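PDB 3ESH: protein similar to metal-dependent hydrolase from Staphylococcus aureus subsp. aureus Mu50, which is probably a metal-dependent hydrolase of the metallo-beta-lactamase superfamily, although its substrate and reaction are not established. Local coordinates for residues Gly69-Ser72 and Asn78-Val81; Asp102-Thr107 and Ala115-Gln120; Val202-Ile207 and Pro238-Gln243; Ile207-Ala212 and Trp218-Asp223. All coordinates share one frame; numbering follows the deposited sequence.

Contact 1: Gly69-Ser72 and Asn78-Val81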
loop_
_atom_site.group_PDB
_atom_site.type_symbol
_atom_site.label_atom_id
_atom_site.label_comp_id
_atom_site.label_asym_id
_atom_site.label_seq_id
_atom_site.Cartn_x
_atom_site.Cartn_y
_atom_site.Cartn_z
ATOM N N GLY A 69 -24.118 -5.347 -34.656
ATOM C CA GLY A 69 -22.990 -5.456 -35.566
ATOM C C GLY A 69 -21.616 -5.323 -34.914
ATOM O O GLY A 69 -20.609 -5.314 -35.617
ATOM N N LYS A 70 -21.561 -5.225 -33.583
ATOM C CA LYS A 70 -20.291 -5.082 -32.858
ATOM C C LYS A 70 -19.513 -6.386 -32.668
ATOM O O LYS A 70 -18.306 -6.438 -32.913
ATOM C CB LYS A 70 -20.546 -4.433 -31.493
ATOM C CG LYS A 70 -21.027 -2.988 -31.580
ATOM C CD LYS A 70 -19.970 -2.090 -32.224
ATOM C CE LYS A 70 -18.731 -1.950 -31.355
ATOM N NZ LYS A 70 -18.911 -0.908 -30.322
ATOM N N LEU A 71 -20.205 -7.425 -32.211
ATOM C CA LEU A 71 -19.578 -8.723 -32.009
ATOM C C LEU A 71 -19.442 -9.384 -33.370
ATOM O O LEU A 71 -20.304 -9.223 -34.228
ATOM C CB LEU A 71 -20.432 -9.612 -31.089
ATOM C CG LEU A 71 -20.331 -9.444 -29.565
ATOM C CD1 LEU A 71 -20.615 -8.020 -29.176
ATOM C CD2 LEU A 71 -21.315 -10.385 -28.884
ATOM N N SER A 72 -18.354 -10.111 -33.574
ATOM C CA SER A 72 -18.156 -10.793 -34.839
ATOM C C SER A 72 -19.058 -12.021 -34.868
ATOM O O SER A 72 -19.834 -12.266 -33.940
ATOM C CB SER A 72 -16.702 -11.234 -34.985
ATOM O OG SER A 72 -16.483 -12.452 -34.292
ATOM N N ASN A 78 -19.561 -18.005 -29.913
ATOM C CA ASN A 78 -18.850 -18.326 -28.688
ATOM C C ASN A 78 -19.526 -17.754 -27.442
ATOM O O ASN A 78 -19.380 -18.308 -26.349
ATOM C CB ASN A 78 -17.415 -17.796 -28.740
ATOM C CG ASN A 78 -16.618 -18.359 -29.902
ATOM O OD1 ASN A 78 -16.997 -19.362 -30.511
ATOM N ND2 ASN A 78 -15.493 -17.718 -30.208
ATOM N N PHE A 79 -20.253 -16.648 -27.595
ATOM C CA PHE A 79 -20.910 -16.009 -26.456
ATOM C C PHE A 79 -22.408 -16.275 -26.338
ATOM O O PHE A 79 -23.106 -15.604 -25.579
ATOM C CB PHE A 79 -20.657 -14.506 -26.485
ATOM C CG PHE A 79 -19.243 -14.129 -26.186
ATOM C CD1 PHE A 79 -18.647 -14.515 -24.995
ATOM C CD2 PHE A 79 -18.502 -13.376 -27.093
ATOM C CE1 PHE A 79 -17.333 -14.156 -24.706
ATOM C CE2 PHE A 79 -17.184 -13.015 -26.811
ATOM C CZ PHE A 79 -16.601 -13.407 -25.614
ATOM N N GLY A 80 -22.887 -17.253 -27.099
ATOM C CA GLY A 80 -24.280 -17.640 -27.060
ATOM C C GLY A 80 -25.309 -16.545 -27.225
ATOM O O GLY A 80 -26.327 -16.530 -26.532
ATOM N N VAL A 81 -25.060 -15.628 -28.143
ATOM C CA VAL A 81 -25.998 -14.549 -28.387
ATOM C C VAL A 81 -27.170 -15.080 -29.221
ATOM O O VAL A 81 -26.974 -15.581 -30.326
ATOM C CB VAL A 81 -25.313 -13.412 -29.160
ATOM C CG1 VAL A 81 -26.158 -12.164 -29.109
ATOM C CG2 VAL A 81 -23.941 -13.167 -28.589
#

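Contact 2: Asp102-Thr107 and Ala115-Gln120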
loop_
_atom_site.group_PDB
_atom_site.type_symbol
_atom_site.label_atom_id
_atom_site.label_comp_id
_atom_site.label_asym_id
_atom_site.label_seq_id
_atom_site.Cartn_x
_atom_site.Cartn_y
_atom_site.Cartn_z
ATOM N N ASP A 102 -29.371 11.572 -21.725
ATOM C CA ASP A 102 -28.465 12.552 -21.156
ATOM C C ASP A 102 -27.218 11.940 -20.524
ATOM O O ASP A 102 -26.115 12.472 -20.657
ATOM C CB ASP A 102 -29.220 13.384 -20.122
ATOM C CG ASP A 102 -30.368 14.160 -20.738
ATOM O OD1 ASP A 102 -30.095 15.075 -21.552
ATOM O OD2 ASP A 102 -31.538 13.848 -20.419
ATOM N N TYR A 103 -27.381 10.823 -19.833
ATOM C CA TYR A 103 -26.237 10.179 -19.197
ATOM C C TYR A 103 -26.208 8.668 -19.396
ATOM O O TYR A 103 -27.244 7.996 -19.331
ATOM C CB TYR A 103 -26.237 10.447 -17.695
ATOM C CG TYR A 103 -25.958 11.874 -17.276
ATOM C CD1 TYR A 103 -24.650 12.345 -17.145
ATOM C CD2 TYR A 103 -27.004 12.740 -16.953
ATOM C CE1 TYR A 103 -24.391 13.642 -16.691
ATOM C CE2 TYR A 103 -26.754 14.037 -16.503
ATOM C CZ TYR A 103 -25.444 14.478 -16.371
ATOM O OH TYR A 103 -25.196 15.735 -15.898
ATOM N N VAL A 104 -25.016 8.146 -19.658
ATOM C CA VAL A 104 -24.817 6.706 -19.778
ATOM C C VAL A 104 -23.838 6.448 -18.639
ATOM O O VAL A 104 -22.675 6.865 -18.711
ATOM C CB VAL A 104 -24.176 6.287 -21.134
ATOM C CG1 VAL A 104 -23.807 4.800 -21.096
ATOM C CG2 VAL A 104 -25.156 6.553 -22.290
ATOM N N LEU A 105 -24.324 5.819 -17.566
ATOM C CA LEU A 105 -23.490 5.514 -16.400
ATOM C C LEU A 105 -23.050 4.074 -16.526
ATOM O O LEU A 105 -23.883 3.213 -16.701
ATOM C CB LEU A 105 -24.297 5.678 -15.124
ATOM C CG LEU A 105 -25.207 6.899 -15.048
ATOM C CD1 LEU A 105 -25.941 6.844 -13.701
ATOM C CD2 LEU A 105 -24.403 8.211 -15.201
HETATM N N MSE A 106 -21.750 3.807 -16.437
HETATM C CA MSE A 106 -21.237 2.450 -16.586
HETATM C C MSE A 106 -20.778 1.837 -15.254
HETATM O O MSE A 106 -20.064 2.464 -14.491
HETATM C CB MSE A 106 -20.058 2.440 -17.565
HETATM C CG MSE A 106 -20.303 3.083 -18.901
HETATM SE SE MSE A 106 -21.630 2.107 -19.959
HETATM C CE MSE A 106 -20.604 0.525 -20.174
ATOM N N THR A 107 -21.212 0.613 -14.974
ATOM C CA THR A 107 -20.798 -0.069 -13.758
ATOM C C THR A 107 -19.358 -0.527 -13.986
ATOM O O THR A 107 -18.546 -0.512 -13.072
ATOM C CB THR A 107 -21.670 -1.304 -13.487
ATOM O OG1 THR A 107 -21.392 -2.309 -14.468
ATOM C CG2 THR A 107 -23.129 -0.933 -13.560
ATOM N N ALA A 115 -20.211 -3.005 -25.267
ATOM C CA ALA A 115 -20.235 -3.181 -26.721
ATOM C C ALA A 115 -21.284 -2.326 -27.431
ATOM O O ALA A 115 -21.061 -1.855 -28.550
ATOM C CB ALA A 115 -20.441 -4.633 -27.070
ATOM N N GLY A 116 -22.424 -2.124 -26.782
ATOM C CA GLY A 116 -23.485 -1.338 -27.386
ATOM C C GLY A 116 -23.314 0.167 -27.264
ATOM O O GLY A 116 -24.265 0.911 -27.478
ATOM N N LEU A 117 -22.111 0.618 -26.917
ATOM C CA LEU A 117 -21.849 2.051 -26.775
ATOM C C LEU A 117 -21.620 2.752 -28.110
ATOM O O LEU A 117 -21.855 3.956 -28.237
ATOM C CB LEU A 117 -20.645 2.301 -25.856
ATOM C CG LEU A 117 -20.940 2.294 -24.350
ATOM C CD1 LEU A 117 -19.656 2.569 -23.564
ATOM C CD2 LEU A 117 -22.013 3.343 -24.049
ATOM N N THR A 118 -21.152 2.010 -29.104
ATOM C CA THR A 118 -20.904 2.579 -30.414
ATOM C C THR A 118 -21.350 1.605 -31.485
ATOM O O THR A 118 -21.542 0.423 -31.220
ATOM C CB THR A 118 -19.409 2.836 -30.645
ATOM O OG1 THR A 118 -18.717 1.584 -30.697
ATOM C CG2 THR A 118 -18.836 3.702 -29.537
ATOM N N ASP A 119 -21.536 2.098 -32.699
ATOM C CA ASP A 119 -21.895 1.241 -33.808
ATOM C C ASP A 119 -20.542 0.964 -34.449
ATOM O O ASP A 119 -19.512 1.288 -33.895
ATOM C CB ASP A 119 -22.788 1.998 -34.819
ATOM C CG ASP A 119 -22.218 3.364 -35.219
ATOM O OD1 ASP A 119 -21.017 3.449 -35.524
ATOM O OD2 ASP A 119 -22.982 4.354 -35.240
ATOM N N GLN A 120 -20.564 0.304 -35.605
ATOM C CA GLN A 120 -19.292 -0.003 -36.306
ATOM C C GLN A 120 -18.678 1.294 -36.821
ATOM O O GLN A 120 -19.398 2.197 -37.259
ATOM C CB GLN A 120 -19.542 -0.877 -37.457
ATOM C CG GLN A 120 -20.510 -1.887 -37.038
ATOM C CD GLN A 120 -21.761 -1.742 -37.823
ATOM O OE1 GLN A 120 -22.488 -0.714 -37.740
ATOM N NE2 GLN A 120 -22.050 -2.778 -38.620
#

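Contact 3: Val202-Ile207 and Pro238-Gln243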
loop_
_atom_site.group_PDB
_atom_site.type_symbol
_atom_site.label_atom_id
_atom_site.label_comp_id
_atom_site.label_asym_id
_atom_site.label_seq_id
_atom_site.Cartn_x
_atom_site.Cartn_y
_atom_site.Cartn_z
ATOM N N VAL A 202 -31.285 -0.036 -5.965
ATOM C CA VAL A 202 -29.860 -0.173 -6.171
ATOM C C VAL A 202 -29.536 -1.247 -7.191
ATOM O O VAL A 202 -30.223 -2.260 -7.290
ATOM C CB VAL A 202 -29.128 -0.505 -4.851
ATOM C CG1 VAL A 202 -29.564 -1.867 -4.341
ATOM C CG2 VAL A 202 -27.621 -0.451 -5.061
ATOM N N HIS A 203 -28.492 -0.997 -7.970
ATOM C CA HIS A 203 -28.023 -1.943 -8.959
ATOM C C HIS A 203 -26.567 -2.176 -8.604
ATOM O O HIS A 203 -25.738 -1.290 -8.775
ATOM C CB HIS A 203 -28.121 -1.376 -10.373
ATOM C CG HIS A 203 -27.501 -2.261 -11.408
ATOM N ND1 HIS A 203 -27.858 -3.580 -11.565
ATOM C CD2 HIS A 203 -26.519 -2.021 -12.309
ATOM C CE1 HIS A 203 -27.117 -4.124 -12.517
ATOM N NE2 HIS A 203 -26.300 -3.200 -12.979
HETATM N N MSE A 204 -26.263 -3.366 -8.101
HETATM C CA MSE A 204 -24.902 -3.695 -7.709
HETATM C C MSE A 204 -24.041 -4.286 -8.827
HETATM O O MSE A 204 -23.013 -4.909 -8.566
HETATM C CB MSE A 204 -24.935 -4.608 -6.482
HETATM C CG MSE A 204 -25.165 -3.796 -5.235
HETATM SE SE MSE A 204 -25.543 -4.846 -3.720
HETATM C CE MSE A 204 -23.851 -5.694 -3.545
ATOM N N GLY A 205 -24.450 -4.060 -10.078
ATOM C CA GLY A 205 -23.679 -4.573 -11.196
ATOM C C GLY A 205 -23.244 -6.028 -11.051
ATOM O O GLY A 205 -23.965 -6.841 -10.487
ATOM N N ASP A 206 -22.053 -6.353 -11.550
ATOM C CA ASP A 206 -21.571 -7.727 -11.494
ATOM C C ASP A 206 -21.045 -8.196 -10.139
ATOM O O ASP A 206 -20.362 -9.209 -10.046
ATOM C CB ASP A 206 -20.517 -7.959 -12.580
ATOM C CG ASP A 206 -21.130 -8.071 -13.962
ATOM O OD1 ASP A 206 -22.372 -8.156 -14.057
ATOM O OD2 ASP A 206 -20.378 -8.084 -14.962
ATOM N N ILE A 207 -21.377 -7.454 -9.093
ATOM C CA ILE A 207 -20.975 -7.813 -7.748
ATOM C C ILE A 207 -22.206 -8.508 -7.122
ATOM O O ILE A 207 -22.148 -9.049 -6.020
ATOM C CB ILE A 207 -20.504 -6.542 -6.953
ATOM C CG1 ILE A 207 -19.142 -6.813 -6.335
ATOM C CG2 ILE A 207 -21.475 -6.180 -5.852
ATOM C CD1 ILE A 207 -18.122 -7.306 -7.321
ATOM N N PRO A 238 -26.915 -6.572 3.344
ATOM C CA PRO A 238 -27.702 -6.499 4.579
ATOM C C PRO A 238 -28.240 -5.079 4.829
ATOM O O PRO A 238 -29.353 -4.899 5.319
ATOM C CB PRO A 238 -26.702 -6.937 5.652
ATOM C CG PRO A 238 -25.823 -7.906 4.911
ATOM C CD PRO A 238 -25.601 -7.191 3.594
ATOM N N TYR A 239 -27.432 -4.080 4.488
ATOM C CA TYR A 239 -27.822 -2.682 4.665
ATOM C C TYR A 239 -28.967 -2.302 3.732
ATOM O O TYR A 239 -29.967 -1.741 4.165
ATOM C CB TYR A 239 -26.630 -1.762 4.397
ATOM C CG TYR A 239 -26.987 -0.291 4.398
ATOM C CD1 TYR A 239 -27.267 0.379 5.591
ATOM C CD2 TYR A 239 -27.113 0.410 3.200
ATOM C CE1 TYR A 239 -27.669 1.706 5.591
ATOM C CE2 TYR A 239 -27.518 1.734 3.188
ATOM C CZ TYR A 239 -27.796 2.379 4.386
ATOM O OH TYR A 239 -28.212 3.696 4.369
ATOM N N PHE A 240 -28.811 -2.599 2.448
ATOM C CA PHE A 240 -29.836 -2.288 1.473
ATOM C C PHE A 240 -31.153 -2.996 1.794
ATOM O O PHE A 240 -32.238 -2.466 1.521
ATOM C CB PHE A 240 -29.372 -2.668 0.069
ATOM C CG PHE A 240 -28.281 -1.788 -0.467
ATOM C CD1 PHE A 240 -28.377 -0.396 -0.364
ATOM C CD2 PHE A 240 -27.163 -2.342 -1.087
ATOM C CE1 PHE A 240 -27.374 0.430 -0.875
ATOM C CE2 PHE A 240 -26.156 -1.525 -1.601
ATOM C CZ PHE A 240 -26.259 -0.141 -1.494
ATOM N N ILE A 241 -31.060 -4.190 2.368
ATOM C CA ILE A 241 -32.254 -4.937 2.736
ATOM C C ILE A 241 -32.903 -4.274 3.945
ATOM O O ILE A 241 -34.106 -4.050 3.972
ATOM C CB ILE A 241 -31.921 -6.414 3.053
ATOM C CG1 ILE A 241 -31.602 -7.161 1.752
ATOM C CG2 ILE A 241 -33.092 -7.081 3.758
ATOM C CD1 ILE A 241 -31.223 -8.620 1.945
ATOM N N GLN A 242 -32.090 -3.936 4.934
ATOM C CA GLN A 242 -32.587 -3.292 6.147
ATOM C C GLN A 242 -33.292 -1.982 5.781
ATOM O O GLN A 242 -34.259 -1.588 6.423
ATOM C CB GLN A 242 -31.416 -3.027 7.099
ATOM C CG GLN A 242 -31.794 -2.569 8.505
ATOM C CD GLN A 242 -32.326 -1.145 8.553
ATOM O OE1 GLN A 242 -31.712 -0.216 8.023
ATOM N NE2 GLN A 242 -33.471 -0.965 9.201
ATOM N N GLN A 243 -32.806 -1.325 4.730
ATOM C CA GLN A 243 -33.367 -0.062 4.264
ATOM C C GLN A 243 -34.487 -0.251 3.248
ATOM O O GLN A 243 -34.990 0.725 2.675
ATOM C CB GLN A 243 -32.265 0.802 3.656
ATOM C CG GLN A 243 -31.259 1.288 4.675
ATOM C CD GLN A 243 -31.825 2.374 5.550
ATOM O OE1 GLN A 243 -32.075 3.480 5.079
ATOM N NE2 GLN A 243 -32.040 2.068 6.826
#

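Contact 4: Ile207-Ala212 and Trp218-Asp223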
loop_
_atom_site.group_PDB
_atom_site.type_symbol
_atom_site.label_atom_id
_atom_site.label_comp_id
_atom_site.label_asym_id
_atom_site.label_seq_id
_atom_site.Cartn_x
_atom_site.Cartn_y
_atom_site.Cartn_z
ATOM N N ILE A 207 -21.377 -7.454 -9.093
ATOM C CA ILE A 207 -20.975 -7.813 -7.748
ATOM C C ILE A 207 -22.206 -8.508 -7.122
ATOM O O ILE A 207 -22.148 -9.049 -6.020
ATOM C CB ILE A 207 -20.504 -6.542 -6.953
ATOM C CG1 ILE A 207 -19.142 -6.813 -6.335
ATOM C CG2 ILE A 207 -21.475 -6.180 -5.852
ATOM C CD1 ILE A 207 -18.122 -7.306 -7.321
ATOM N N PHE A 208 -23.307 -8.497 -7.873
ATOM C CA PHE A 208 -24.567 -9.141 -7.507
ATOM C C PHE A 208 -25.284 -9.311 -8.850
ATOM O O PHE A 208 -26.335 -8.719 -9.088
ATOM C CB PHE A 208 -25.381 -8.241 -6.571
ATOM C CG PHE A 208 -26.550 -8.943 -5.901
ATOM C CD1 PHE A 208 -27.368 -8.254 -5.006
ATOM C CD2 PHE A 208 -26.828 -10.288 -6.156
ATOM C CE1 PHE A 208 -28.445 -8.890 -4.371
ATOM C CE2 PHE A 208 -27.896 -10.930 -5.529
ATOM C CZ PHE A 208 -28.707 -10.226 -4.635
ATOM N N PRO A 209 -24.712 -10.134 -9.748
ATOM C CA PRO A 209 -25.206 -10.429 -11.098
ATOM C C PRO A 209 -26.665 -10.842 -11.207
ATOM O O PRO A 209 -27.439 -10.234 -11.944
ATOM C CB PRO A 209 -24.272 -11.536 -11.583
ATOM C CG PRO A 209 -23.054 -11.371 -10.749
ATOM C CD PRO A 209 -23.620 -11.055 -9.402
ATOM N N THR A 210 -27.017 -11.895 -10.488
ATOM C CA THR A 210 -28.373 -12.425 -10.494
ATOM C C THR A 210 -28.823 -12.711 -9.072
ATOM O O THR A 210 -28.020 -12.678 -8.143
ATOM C CB THR A 210 -28.448 -13.747 -11.283
ATOM O OG1 THR A 210 -27.769 -14.783 -10.557
ATOM C CG2 THR A 210 -27.787 -13.587 -12.636
ATOM N N THR A 211 -30.107 -13.004 -8.916
ATOM C CA THR A 211 -30.662 -13.308 -7.607
ATOM C C THR A 211 -30.001 -14.525 -6.984
ATOM O O THR A 211 -30.046 -14.709 -5.772
ATOM C CB THR A 211 -32.158 -13.565 -7.697
ATOM O OG1 THR A 211 -32.401 -14.578 -8.671
ATOM C CG2 THR A 211 -32.899 -12.288 -8.085
ATOM N N ALA A 212 -29.371 -15.352 -7.804
ATOM C CA ALA A 212 -28.702 -16.541 -7.292
ATOM C C ALA A 212 -27.349 -16.226 -6.642
ATOM O O ALA A 212 -26.738 -17.101 -6.031
ATOM C CB ALA A 212 -28.514 -17.558 -8.407
ATOM N N TRP A 218 -20.898 -16.367 -2.876
ATOM C CA TRP A 218 -21.147 -16.809 -4.239
ATOM C C TRP A 218 -20.773 -15.729 -5.255
ATOM O O TRP A 218 -21.644 -15.034 -5.774
ATOM C CB TRP A 218 -22.626 -17.191 -4.403
ATOM C CG TRP A 218 -23.022 -18.496 -3.731
ATOM C CD1 TRP A 218 -22.578 -18.970 -2.528
ATOM C CD2 TRP A 218 -23.981 -19.452 -4.207
ATOM N NE1 TRP A 218 -23.202 -20.159 -2.226
ATOM C CE2 TRP A 218 -24.071 -20.477 -3.237
ATOM C CE3 TRP A 218 -24.779 -19.541 -5.351
ATOM C CZ2 TRP A 218 -24.919 -21.570 -3.376
ATOM C CZ3 TRP A 218 -25.631 -20.633 -5.493
ATOM C CH2 TRP A 218 -25.693 -21.631 -4.506
ATOM N N VAL A 219 -19.475 -15.588 -5.533
ATOM C CA VAL A 219 -19.008 -14.600 -6.499
ATOM C C VAL A 219 -18.498 -15.295 -7.761
ATOM O O VAL A 219 -18.042 -16.438 -7.706
ATOM C CB VAL A 219 -17.881 -13.715 -5.910
ATOM C CG1 VAL A 219 -18.383 -12.988 -4.694
ATOM C CG2 VAL A 219 -16.662 -14.562 -5.559
ATOM N N THR A 220 -18.576 -14.615 -8.899
ATOM C CA THR A 220 -18.120 -15.211 -10.150
ATOM C C THR A 220 -16.597 -15.378 -10.152
ATOM O O THR A 220 -15.881 -14.699 -9.399
ATOM C CB THR A 220 -18.492 -14.347 -11.376
ATOM O OG1 THR A 220 -17.517 -13.316 -11.547
ATOM C CG2 THR A 220 -19.863 -13.719 -11.193
ATOM N N ALA A 221 -16.105 -16.283 -10.999
ATOM C CA ALA A 221 -14.675 -16.504 -11.110
ATOM C C ALA A 221 -14.056 -15.357 -11.927
ATOM O O ALA A 221 -12.831 -15.189 -11.956
ATOM C CB ALA A 221 -14.406 -17.817 -11.785
ATOM N N TYR A 222 -14.915 -14.575 -12.584
ATOM C CA TYR A 222 -14.481 -13.431 -13.394
ATOM C C TYR A 222 -13.945 -12.320 -12.510
ATOM O O TYR A 222 -13.107 -11.522 -12.941
ATOM C CB TYR A 222 -15.642 -12.875 -14.222
ATOM C CG TYR A 222 -16.131 -13.790 -15.321
ATOM C CD1 TYR A 222 -15.288 -14.184 -16.356
ATOM C CD2 TYR A 222 -17.436 -14.275 -15.318
ATOM C CE1 TYR A 222 -15.729 -15.045 -17.364
ATOM C CE2 TYR A 222 -17.892 -15.136 -16.322
ATOM C CZ TYR A 222 -17.026 -15.514 -17.339
ATOM O OH TYR A 222 -17.462 -16.366 -18.320
ATOM N N ASP A 223 -14.436 -12.268 -11.274
ATOM C CA ASP A 223 -14.012 -11.245 -10.332
ATOM C C ASP A 223 -12.500 -11.267 -10.184
ATOM O O ASP A 223 -11.928 -12.277 -9.790
ATOM C CB ASP A 223 -14.692 -11.473 -8.973
ATOM C CG ASP A 223 -16.180 -11.153 -9.001
ATOM O OD1 ASP A 223 -16.825 -11.407 -10.032
ATOM O OD2 ASP A 223 -16.716 -10.657 -7.994
HETATM O O HOH W 1 -21.454 -12.089 -6.592
#

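Contact 1: Gly69-Ser72 and Asn78-Val81
Next to Leu-71, which faces Phe-79 and Val-81 across this contact, the side-chain nitrogen NZ of Lys-70 is gripped by two oxygens, Thr-118 OG1 and the carbonyl O of Ala-115. Leu-71, by contrast, points toward 78-81, where no hydrogen bond joins the two segments and the touching is wholly apolar. One methyl of Leu-71 does the work. CG sits beside the backbone N (chi1 -82°), and with CD1 at a chi2 of 56°, CD2 is left anti to CA, pointing straight out toward Val-81. There it meets Val-81 CG2 at 3.8 Å, the two side chains crossing at a slant. The methyl of Val-81 that is used is the one beside its own backbone N. The same Leu-71 CD2 lies 4.5 Å from Phe-79 CD2, a looser approach, oblique to the ring. Phe-111 meets the Phe-79 ring with its plane inclined by about 35°, and Trp-153 and Ala-115 also touch Leu-71. The segments flank the short helix 73-78. At its start Ser-72 is the N-cap, and its OG hydrogen-bonds the backbone N of Gln-75. At its end Gly-80, with positive phi, is the C-prime residue of a Schellman motif: Val-81 N bonds Leu-76 O, and Gly-80 N bonds Arg-77 O. Both Leu-71, just before the N-cap, and Val-81, just after Gly-80, pack on Leu-76. This combines a hydrophobic staple at the start of a helix with the apolar contact of a Schellman motif at its end.

Contact 2: Asp102-Thr107 and Ala115-Gln120
An extended strand faces a turn here: Val-104 in strand 103-105 and Leu-117 in the loop after helix 111-114 have the closest CA atoms, 8.9 Å apart, and no hydrogen bond crosses. Val-104 and Met-106, two residues apart, point toward the loop, and Leu-117 answers them with one methyl each. Val-104 CG1, anti to its backbone N (chi1 171°), lies 3.7 Å from Leu-117 CD2, the two side chains sliding past one another in opposite directions. Met-106, present as selenomethionine, instead meets Leu-117 tip to tip. Its chain bends at both chi2 and chi3, which brings SE and the terminal methyl alongside the same carbon, so that Leu-117 CD1 is 4.1 Å from Met-106 CE and no farther from SE. CD1 can reach there because it continues straight out from CA (chi2 -179°). His-131 of the neighbouring strand 130-134 also touches both Val-104 and Leu-117. On the strand's other side Leu-105 packs on Ile-177 and Met-179 of strand 177-181, in the second sheet. Past Leu-117 the loop is tied by Thr-118 OG1, which makes a weak bond of 3.3 Å to Asp-119 O, and by Asp-119 OD1, which accepts from the backbone N of His-123. The contact closes a connection whose sequence, His-Met-His-Phe-Asp-His, matches the HxHxDH signature of the metallo-beta-lactamase fold; as in that family, the end of this interior strand, parallel to both its neighbours, leads into what is probably the metal-binding loop.

Contact 3: Val202-Ile207 and Pro238-Gln243
Val-202 meets Phe-240 in a conformation uncommon for valine: with chi1 at 65°, CG1 is squeezed between the backbone N and the carbonyl carbon. The gain is that both methyls lie against the phenyl ring. CG2 sits over one face, offset toward the rim, 4.1 Å from the centroid of the Phe-240 ring in a CH-pi contact and 24° off the normal; its nearest ring atom is CZ of Phe-240, at 3.8 Å. CG1 meets the same ring at CG and CD2, 4.1 Å from each. The selenium of Met-204, modelled as selenomethionine, makes a Met-aromatic contact of a different kind. Met-204 SE is 4.0 Å from Phe-240 CD2 and approaches obliquely, 73° from the ring normal, where a bend at chi3 turns the methyl aside. Phe-240 thus plugs helix 226-242 onto the end of strand 199-203, the outer-helix packing of the alpha-beta/beta-alpha sandwich of metallo-beta-lactamases. Phe-247 of the adjacent strand 246-248 touches Val-202, Met-204 and Phe-240, and Tyr-245 brings a second ring against Phe-240. After His-203 the strand gives way to a turn in which Ile-207 N bonds Met-204 O, while Gly-205, at positive phi, lays its N 3.5 Å above the ring plane of His-203. The turn carries Asp-206, which with His-110 and His-185 may form a metal site, empty here. At the helix end Gln-243 NE2 donates to Gln-242 OE1 at 2.6 Å, nearly straight, and Gln-242 packs on Ile-130 of a second subunit.

Contact 4: Ile207-Ala212 and Trp218-Asp223
Ile-207 CD1 comes within 3.7 Å of Asp-223 OD2, a van der Waals contact with the side chains crossing at about a right angle; Ile-207 CB points away, and only the side-chain end returns to touch. The two segments are arms of the loop that leads from strand 199-203 to helix 226-242, beside the possible metal site of this metallo-beta-lactamase fold. Farther along, Pro-209 CG packs on Thr-220 CG2 at 4.0 Å: chi1 of 83° puts Thr-220 OG1 between the backbone N and the carbonyl carbon and leaves CG2 beside the N. The carbonyl O of Ala-212 lies 3.2 Å from Trp-218 CE3, oblique to the indole. No direct hydrogen bond crosses; one water spans the gap, donating to both Ile-207 O and Trp-218 O. The next shell fixes the carboxylate. Thr-220 OG1 donates to Asp-223 OD1 at 2.5 Å, on the anti side and 32° out of the carboxylate plane. OD1 also bonds His-185 ND1, and OD2 bonds Ser-229 OG, so Asp-223 probably orients a histidine of the possible metal site. On the other arm, in an ST turn, Ala-212 N donates to Thr-210 OG1 at 3.2 Å, an N-H...O angle of 140°.

Along the chain contacts 1 and 2 follow in series, then contact 3, whose two segments bracket contact 4. Contacts 1 and 2, with centres 17 Å apart, lie on the side of the first sheet; Lys-70 of contact 1 reaches the loop of contact 2, its CD packing 3.8 Å from Asp-119 O. Contacts 3 and 4 share Ile-207, lie 13 Å apart between centres, and belong to the connection from strand 199-203 of the second sheet through helix 226-242. The first- and second-sheet sides meet where Thr-107 CG2 packs on His-203 CD2 at 3.8 Å, although the centres of contacts 2 and 3 are 23 Å apart. The chain after strands 103-105 and 199-203 supplies His-110 and Asp-206 of the possible metal site.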